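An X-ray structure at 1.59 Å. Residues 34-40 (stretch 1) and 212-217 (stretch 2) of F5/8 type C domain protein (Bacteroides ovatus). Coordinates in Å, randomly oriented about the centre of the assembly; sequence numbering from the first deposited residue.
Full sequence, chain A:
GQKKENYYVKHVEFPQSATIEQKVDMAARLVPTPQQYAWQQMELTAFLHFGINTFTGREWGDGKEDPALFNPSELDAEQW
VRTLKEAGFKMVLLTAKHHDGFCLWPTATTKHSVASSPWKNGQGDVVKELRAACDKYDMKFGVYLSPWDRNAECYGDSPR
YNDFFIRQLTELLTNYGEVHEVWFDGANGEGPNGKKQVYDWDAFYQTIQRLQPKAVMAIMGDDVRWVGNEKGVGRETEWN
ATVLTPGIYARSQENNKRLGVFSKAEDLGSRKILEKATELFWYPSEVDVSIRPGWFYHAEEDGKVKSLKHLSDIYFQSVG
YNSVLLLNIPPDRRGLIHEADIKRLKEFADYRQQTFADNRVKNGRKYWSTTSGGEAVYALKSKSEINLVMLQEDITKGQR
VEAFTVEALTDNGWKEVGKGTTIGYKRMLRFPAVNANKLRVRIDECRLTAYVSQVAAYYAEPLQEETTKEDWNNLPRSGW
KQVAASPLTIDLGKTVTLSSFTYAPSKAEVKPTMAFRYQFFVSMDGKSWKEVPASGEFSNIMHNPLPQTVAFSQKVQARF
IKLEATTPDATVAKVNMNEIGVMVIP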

ATOM      1  N   PRO A  34      -0.482   5.167 -24.980  1.00 22.43           N
ATOM      2  CA  PRO A  34      -1.859   5.458 -24.561  1.00 22.17           C
ATOM      3  C   PRO A  34      -2.360   4.499 -23.480  1.00 20.59           C
ATOM      4  O   PRO A  34      -3.112   4.917 -22.594  1.00 20.21           O
ATOM      5  CB  PRO A  34      -2.663   5.258 -25.851  1.00 23.25           C
ATOM      6  CG  PRO A  34      -1.676   5.628 -26.893  1.00 24.53           C
ATOM      7  CD  PRO A  34      -0.401   4.980 -26.449  1.00 23.90           C
ATOM      8  N   GLN A  35      -1.950   3.247 -23.559  1.00 20.76           N
ATOM      9  CA  GLN A  35      -2.397   2.249 -22.549  1.00 20.91           C
ATOM     10  C   GLN A  35      -1.809   2.551 -21.167  1.00 19.19           C
ATOM     11  O   GLN A  35      -2.501   2.453 -20.141  1.00 18.73           O
ATOM     12  CB  GLN A  35      -2.044   0.842 -22.986  1.00 21.43           C
ATOM     13  CG  GLN A  35      -2.722   0.409 -24.306  1.00 22.96           C
ATOM     14  CD  GLN A  35      -1.900   0.726 -25.586  1.00 25.58           C
ATOM     15  OE1 GLN A  35      -1.059   1.589 -25.644  1.00 24.48           O
ATOM     16  NE2 GLN A  35      -2.176  -0.035 -26.628  1.00 29.03           N
ATOM     17  N   GLN A  36      -0.550   2.920 -21.140  1.00 19.01           N
ATOM     18  CA  GLN A  36       0.071   3.294 -19.867  1.00 17.55           C
ATOM     19  C   GLN A  36      -0.521   4.545 -19.291  1.00 17.17           C
ATOM     20  O   GLN A  36      -0.641   4.676 -18.072  1.00 16.15           O
ATOM     21  CB  GLN A  36       1.553   3.454 -20.043  1.00 17.37           C
ATOM     22  CG  GLN A  36       2.296   2.167 -20.258  1.00 17.30           C
ATOM     23  CD  GLN A  36       3.750   2.469 -20.523  1.00 17.65           C
ATOM     24  OE1 GLN A  36       4.069   3.253 -21.451  1.00 19.15           O
ATOM     25  NE2 GLN A  36       4.647   1.895 -19.753  1.00 17.31           N
ATOM     26  N   TYR A  37      -0.866   5.487 -20.149  1.00 17.70           N
ATOM     27  CA  TYR A  37      -1.456   6.736 -19.699  1.00 18.63           C
ATOM     28  C   TYR A  37      -2.818   6.514 -19.156  1.00 17.96           C
ATOM     29  O   TYR A  37      -3.158   6.994 -18.069  1.00 18.23           O
ATOM     30  CB  TYR A  37      -1.487   7.713 -20.871  1.00 21.03           C
ATOM     31  CG  TYR A  37      -1.897   9.087 -20.512  1.00 22.75           C
ATOM     32  CD1 TYR A  37      -1.056   9.919 -19.821  1.00 25.78           C
ATOM     33  CD2 TYR A  37      -3.114   9.563 -20.858  1.00 25.16           C
ATOM     34  CE1 TYR A  37      -1.465  11.229 -19.502  1.00 28.18           C
ATOM     35  CE2 TYR A  37      -3.492  10.858 -20.572  1.00 26.63           C
ATOM     36  CZ  TYR A  37      -2.669  11.668 -19.937  1.00 26.69           C
ATOM     37  OH  TYR A  37      -3.051  12.917 -19.574  1.00 31.03           O
ATOM     38  N   ALA A  38      -3.617   5.705 -19.861  1.00 18.38           N
ATOM     39  CA  ALA A  38      -4.956   5.357 -19.368  1.00 17.91           C
ATOM     40  C   ALA A  38      -4.885   4.610 -18.022  1.00 17.33           C
ATOM     41  O   ALA A  38      -5.660   4.842 -17.094  1.00 17.06           O
ATOM     42  CB  ALA A  38      -5.701   4.510 -20.422  1.00 18.64           C
ATOM     43  N   TRP A  39      -3.921   3.707 -17.902  1.00 16.36           N
ATOM     44  CA  TRP A  39      -3.728   2.989 -16.641  1.00 16.53           C
ATOM     45  C   TRP A  39      -3.480   3.946 -15.491  1.00 15.17           C
ATOM     46  O   TRP A  39      -4.095   3.829 -14.422  1.00 13.95           O
ATOM     47  CB  TRP A  39      -2.590   1.978 -16.833  1.00 16.79           C
ATOM     48  CG  TRP A  39      -2.146   1.325 -15.549  1.00 16.80           C
ATOM     49  CD1 TRP A  39      -2.642   0.204 -14.942  1.00 17.89           C
ATOM     50  CD2 TRP A  39      -1.078   1.769 -14.748  1.00 16.61           C
ATOM     51  NE1 TRP A  39      -1.959  -0.047 -13.776  1.00 17.53           N
ATOM     52  CE2 TRP A  39      -1.019   0.918 -13.613  1.00 17.41           C
ATOM     53  CE3 TRP A  39      -0.224   2.860 -14.823  1.00 16.99           C
ATOM     54  CZ2 TRP A  39      -0.053   1.107 -12.590  1.00 16.88           C
ATOM     55  CZ3 TRP A  39       0.727   3.029 -13.824  1.00 17.52           C
ATOM     56  CH2 TRP A  39       0.774   2.151 -12.724  1.00 16.99           C
ATOM     57  N   GLN A  40      -2.605   4.914 -15.726  1.00 15.46           N
ATOM     58  CA  GLN A  40      -2.201   5.897 -14.732  1.00 15.62           C
ATOM     59  C   GLN A  40      -3.436   6.677 -14.224  1.00 16.52           C
ATOM     60  O   GLN A  40      -3.567   6.970 -13.052  1.00 15.37           O
ATOM     61  CB  GLN A  40      -1.203   6.883 -15.349  1.00 16.70           C
ATOM     62  CG  GLN A  40      -0.490   7.753 -14.360  1.00 16.60           C
ATOM     63  CD  GLN A  40       0.704   7.073 -13.772  1.00 16.92           C
ATOM     64  OE1 GLN A  40       1.668   6.861 -14.462  1.00 19.29           O
ATOM     65  NE2 GLN A  40       0.641   6.706 -12.496  1.00 16.44           N
ATOM     66  N   GLN A 212      -5.998  -8.276 -26.522  1.00 24.87           N
ATOM     67  CA  GLN A 212      -6.392  -7.199 -25.592  1.00 24.62           C
ATOM     68  C   GLN A 212      -5.557  -5.960 -25.815  1.00 24.96           C
ATOM     69  O   GLN A 212      -4.635  -5.646 -25.036  1.00 24.61           O
ATOM     70  CB  GLN A 212      -6.234  -7.678 -24.164  1.00 23.48           C
ATOM     71  CG  GLN A 212      -7.203  -8.806 -23.784  1.00 23.68           C
ATOM     72  CD  GLN A 212      -8.652  -8.414 -23.764  1.00 23.67           C
ATOM     73  OE1 GLN A 212      -9.039  -7.232 -23.690  1.00 23.03           O
ATOM     74  NE2 GLN A 212      -9.493  -9.427 -23.847  1.00 24.25           N
ATOM     75  N   PRO A 213      -5.869  -5.232 -26.894  1.00 26.46           N
ATOM     76  CA  PRO A 213      -5.090  -4.063 -27.252  1.00 26.65           C
ATOM     77  C   PRO A 213      -5.018  -2.970 -26.192  1.00 26.88           C
ATOM     78  O   PRO A 213      -4.112  -2.134 -26.261  1.00 27.32           O
ATOM     79  CB  PRO A 213      -5.827  -3.539 -28.493  1.00 27.71           C
ATOM     80  CG  PRO A 213      -6.584  -4.684 -29.035  1.00 28.47           C
ATOM     81  CD  PRO A 213      -6.894  -5.577 -27.921  1.00 27.66           C
ATOM     82  N   LYS A 214      -5.961  -2.935 -25.253  1.00 26.58           N
ATOM     83  CA  LYS A 214      -5.958  -1.915 -24.218  1.00 26.21           C
ATOM     84  C   LYS A 214      -5.156  -2.301 -22.985  1.00 25.18           C
ATOM     85  O   LYS A 214      -4.908  -1.410 -22.117  1.00 24.47           O
ATOM     86  CB  LYS A 214      -7.374  -1.615 -23.767  1.00 27.63           C
ATOM     87  CG  LYS A 214      -8.195  -0.945 -24.839  1.00 30.71           C
ATOM     88  CD  LYS A 214      -9.598  -0.729 -24.347  1.00 32.50           C
ATOM     89  CE  LYS A 214     -10.437   0.151 -25.303  1.00 34.78           C
ATOM     90  NZ  LYS A 214     -11.835  -0.121 -24.911  1.00 35.12           N
ATOM     91  N   ALA A 215      -4.787  -3.587 -22.853  1.00 23.90           N
ATOM     92  CA  ALA A 215      -4.201  -4.125 -21.601  1.00 23.14           C
ATOM     93  C   ALA A 215      -2.786  -3.655 -21.414  1.00 22.14           C
ATOM     94  O   ALA A 215      -2.044  -3.485 -22.412  1.00 22.73           O
ATOM     95  CB  ALA A 215      -4.200  -5.590 -21.578  1.00 22.23           C
ATOM     96  N   VAL A 216      -2.400  -3.485 -20.155  1.00 20.41           N
ATOM     97  CA  VAL A 216      -1.007  -3.374 -19.785  1.00 19.49           C
ATOM     98  C   VAL A 216      -0.503  -4.687 -19.124  1.00 20.18           C
ATOM     99  O   VAL A 216      -1.259  -5.331 -18.387  1.00 21.02           O
ATOM    100  CB  VAL A 216      -0.722  -2.177 -18.839  1.00 19.22           C
ATOM    101  CG1 VAL A 216      -0.857  -0.879 -19.614  1.00 20.82           C
ATOM    102  CG2 VAL A 216      -1.616  -2.186 -17.621  1.00 18.98           C
HETATM  103  N   MSE A 217       0.735  -5.046 -19.421  1.00 19.98           N
HETATM  104  CA  MSE A 217       1.411  -6.208 -18.832  1.00 19.90           C
HETATM  105  C   MSE A 217       2.252  -5.727 -17.675  1.00 18.73           C
HETATM  106  O   MSE A 217       3.162  -4.924 -17.827  1.00 19.38           O
HETATM  107  CB  MSE A 217       2.270  -6.920 -19.883  1.00 21.53           C
HETATM  108  CG  MSE A 217       2.871  -8.228 -19.396  1.00 21.92           C
HETATM  109 SE   MSE A 217       3.737  -9.019 -20.916  0.75 28.47          SE
HETATM  110  CE  MSE A 217       4.997 -10.283 -20.205  1.00 24.59           C
TER

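A helix (Pro34 to Gln40) packs against a turn and the strand that follows it (Gln212 to Met217), segments at least 177 residues apart in the chain where they touch. The contact is small, burying 234 Å² summed over both sides, and Gln35 and Val216 account for much of it. The helix is held by its own i to i+4 backbone bonds, Ala38 N to Pro34 O and Trp39 N to Gln35 O, both 2.9 Å, and Gln40 N to Gln36 O, 3.1 Å; no backbone-to-backbone hydrogen bond crosses to stretch 2. The backbones come nearest at Gln35 and Lys214, whose CA atoms lie 5.7 Å apart.

Stretch 2 opens with Gln212, the first residue after a helix to leave helical phi/psi. It makes no contact with stretch 1, but its carbonyl closes a type I beta turn, with Ala215 N bonded to Gln212 O at 3.0 Å. Pro213 and Lys214 occupy the two central positions of this turn. The carbonyl of Pro213 is not used by the turn's closing bond and accepts the one hydrogen bond between the stretches: Gln35 NE2 to Pro213 O, 2.9 Å, with an N-H...O angle of 174°, close to linear. Gln35 reaches it with chi1 m and chi2 p, its CA-to-CB bond pointing toward stretch 2, so a side-chain amide supplies the polar link.

At Lys214 the backbone, rather than the side chain, meets the helix. Its CA-to-CB bond points away and its extended chain ends in an NZ hydrogen-bonded elsewhere in the structure, while Lys214 O lies 3.6 Å from Gln35 CG, a van der Waals contact with the aliphatic part of the glutamine. Ala215 also points its CB away; its contribution is slight, with Ala215 O 4.4 Å from Gln35 CB.

Val216, where the strand begins, turns its side chain toward the helix and supplies the apolar half of the contact. CG1 packs against the first turn of the helix, 4.0 Å from Gln35 CB, 3.8 Å from Gln35 O and 4.4 Å from Gln36 CG. CG2 lies 3.7 Å from Trp39 CD1, approaching the indole obliquely. Gln35 and Trp39 are four residues apart, about one helical turn, and both direct their CA-to-CB bonds toward stretch 2, so the two methyls of one valine can meet both. The contact is carbon to carbon, while Trp39 NE1 is hydrogen-bonded elsewhere in the structure. Met217, a selenomethionine, continues the strand out of reach of the helix.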